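Local coordinates for molybdenum cofactor biosynthesis protein C 2 (Mycobacterium tuberculosis, PDB 4FDF), which probably catalyses the conversion of (8S)-3',8-cyclo-7,8-dihydroguanosine 5'-triphosphate to cyclic pyranopterin monophosphate, with release of diphosphate, in molybdenum cofactor biosynthesis, at the interface of chains A and B. Sequence-based numbering; all coordinates share one arbitrary frame. Chains: chain A/B, Molybdenum cofactor biosynthesis protein C 2.

The interface of chains A and B. Residues chain A 83-85, 122, 125-126, 129; chain B 130, 133-134, 136-137.
A:Leu125 CD1 approaches the CD1–CE1 edge of the B:Tyr136 ring obliquely, raised to one side of the plane and outside the ring outline, 3.3 Å from CE1; the side chains cross at about a right angle. Near the ring plane, the thioether sulfur SD of A:Met122 lies 3.6 Å from CD1 of B:Tyr136. With CG anti to the backbone N (chi1 -179°), B:Tyr136 swings its ring along this side of the A helix. In this two-fold interface of the MoaC-family hexamer, helix 121-139 of each subunit packs against that of the other.

The B:Asp137 carboxylate is the second flat group. One face is covered by the branch methyl CG2 of A:Ile84, which also touches CB of B:Asp137 at 3.7 Å; on the same side, but low and beyond the OD1 edge, comes CG of A:Met122. The A:Met122 chain bends at chi2 and chi3 (-42° and -55°), bringing CE to 3.3 Å from the carbonyl O of B:Leu133. A:Met122 and B:Asp137, the probable substrate-binding and catalytic residues, meet across the subunits.

B:Leu133, which buries more surface than any other residue here, enters between A:Leu125, A:Thr126 and A:Ser129. Its CD2 meets CB of A:Leu125 at 3.7 Å, while CD1 faces CG2 of A:Thr126; A:Ile84 crosses at CB. A:Ser129 OG borders both methyls and bonds A:Leu125 O at 2.8 Å, from above the carbonyl plane. B:Thr134 turns OG1 back to B:Val130 O; both OG1 and CG2 face A:Pro85 CD, tip to tip.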
loop_
_atom_site.group_PDB
_atom_site.type_symbol
_atom_site.label_atom_id
_atom_site.label_comp_id
_atom_site.label_asym_id
_atom_site.label_seq_id
_atom_site.Cartn_x
_atom_site.Cartn_y
_atom_site.Cartn_z
ATOM N N LEU A 83 1.976 5.328 7.413
ATOM C CA LEU A 83 1.024 6.420 7.632
ATOM C C LEU A 83 1.662 7.656 8.251
ATOM O O LEU A 83 1.402 8.791 7.841
ATOM C CB LEU A 83 -0.098 5.936 8.563
ATOM C CG LEU A 83 -0.992 4.781 8.075
ATOM C CD1 LEU A 83 -1.821 4.199 9.210
ATOM C CD2 LEU A 83 -1.900 5.268 6.926
ATOM N N ILE A 84 2.486 7.421 9.265
ATOM C CA ILE A 84 3.072 8.485 10.038
ATOM C C ILE A 84 4.503 8.671 9.559
ATOM O O ILE A 84 5.359 7.819 9.823
ATOM C CB ILE A 84 2.989 8.162 11.533
ATOM C CG1 ILE A 84 1.557 7.734 11.867
ATOM C CG2 ILE A 84 3.422 9.376 12.358
ATOM C CD1 ILE A 84 1.334 7.392 13.312
ATOM N N PRO A 85 4.751 9.780 8.830
ATOM C CA PRO A 85 5.953 10.011 8.013
ATOM C C PRO A 85 7.271 9.730 8.734
ATOM O O PRO A 85 8.146 9.097 8.152
ATOM C CB PRO A 85 5.843 11.493 7.643
ATOM C CG PRO A 85 4.372 11.747 7.643
ATOM C CD PRO A 85 3.826 10.927 8.761
ATOM N N MET A 122 3.191 4.566 19.082
ATOM C CA MET A 122 2.573 5.036 17.843
ATOM C C MET A 122 1.735 3.926 17.219
ATOM O O MET A 122 0.623 4.172 16.786
ATOM C CB MET A 122 3.602 5.571 16.835
ATOM C CG MET A 122 4.234 6.922 17.186
ATOM S SD MET A 122 3.174 8.248 17.856
ATOM C CE MET A 122 1.870 8.442 16.644
ATOM N N LEU A 125 -1.486 3.625 19.296
ATOM C CA LEU A 125 -2.377 4.734 18.996
ATOM C C LEU A 125 -3.082 4.581 17.642
ATOM O O LEU A 125 -4.270 4.874 17.536
ATOM C CB LEU A 125 -1.604 6.056 19.045
ATOM C CG LEU A 125 -1.157 6.547 20.420
ATOM C CD1 LEU A 125 -0.107 7.602 20.225
ATOM C CD2 LEU A 125 -2.339 7.074 21.262
ATOM N N THR A 126 -2.357 4.121 16.615
ATOM C CA THR A 126 -2.947 4.007 15.279
ATOM C C THR A 126 -3.928 2.856 15.214
ATOM O O THR A 126 -4.956 2.937 14.530
ATOM C CB THR A 126 -1.897 3.858 14.147
ATOM O OG1 THR A 126 -1.417 2.512 14.111
ATOM C CG2 THR A 126 -0.726 4.817 14.336
ATOM N N SER A 129 -7.000 4.313 16.758
ATOM C CA SER A 129 -7.628 5.270 15.840
ATOM C C SER A 129 -8.399 4.613 14.690
ATOM O O SER A 129 -9.523 5.021 14.365
ATOM C CB SER A 129 -6.583 6.237 15.295
ATOM O OG SER A 129 -5.864 6.828 16.361
ATOM N N VAL B 130 -5.229 10.913 10.949
ATOM C CA VAL B 130 -3.802 10.677 10.711
ATOM C C VAL B 130 -2.962 11.943 10.945
ATOM O O VAL B 130 -1.815 11.858 11.396
ATOM C CB VAL B 130 -3.531 10.005 9.334
ATOM C CG1 VAL B 130 -2.031 9.921 9.041
ATOM C CG2 VAL B 130 -4.146 8.580 9.311
ATOM N N LEU B 133 -2.467 12.011 14.734
ATOM C CA LEU B 133 -1.430 11.042 15.067
ATOM C C LEU B 133 -0.036 11.554 14.706
ATOM O O LEU B 133 0.925 11.328 15.441
ATOM C CB LEU B 133 -1.681 9.693 14.370
ATOM C CG LEU B 133 -2.850 8.826 14.870
ATOM C CD1 LEU B 133 -3.216 7.750 13.846
ATOM C CD2 LEU B 133 -2.518 8.191 16.206
ATOM N N THR B 134 0.062 12.233 13.567
ATOM C CA THR B 134 1.327 12.763 13.099
ATOM C C THR B 134 1.767 13.951 13.951
ATOM O O THR B 134 2.953 14.078 14.264
ATOM C CB THR B 134 1.261 13.131 11.612
ATOM O OG1 THR B 134 0.995 11.940 10.862
ATOM C CG2 THR B 134 2.576 13.743 11.144
ATOM N N TYR B 136 1.017 14.269 17.105
ATOM C CA TYR B 136 1.472 13.610 18.314
ATOM C C TYR B 136 2.875 13.010 18.146
ATOM O O TYR B 136 3.701 13.096 19.052
ATOM C CB TYR B 136 0.475 12.544 18.776
ATOM C CG TYR B 136 0.920 11.870 20.054
ATOM C CD1 TYR B 136 1.515 10.612 20.030
ATOM C CD2 TYR B 136 0.783 12.509 21.280
ATOM C CE1 TYR B 136 1.943 9.993 21.202
ATOM C CE2 TYR B 136 1.211 11.902 22.463
ATOM C CZ TYR B 136 1.791 10.638 22.415
ATOM O OH TYR B 136 2.229 10.036 23.573
ATOM N N ASP B 137 3.149 12.403 16.992
ATOM C CA ASP B 137 4.482 11.882 16.746
ATOM C C ASP B 137 5.546 12.990 16.819
ATOM O O ASP B 137 6.663 12.750 17.255
ATOM C CB ASP B 137 4.565 11.171 15.393
ATOM C CG ASP B 137 5.911 10.485 15.186
ATOM O OD1 ASP B 137 6.261 9.605 16.000
ATOM O OD2 ASP B 137 6.639 10.855 14.239
#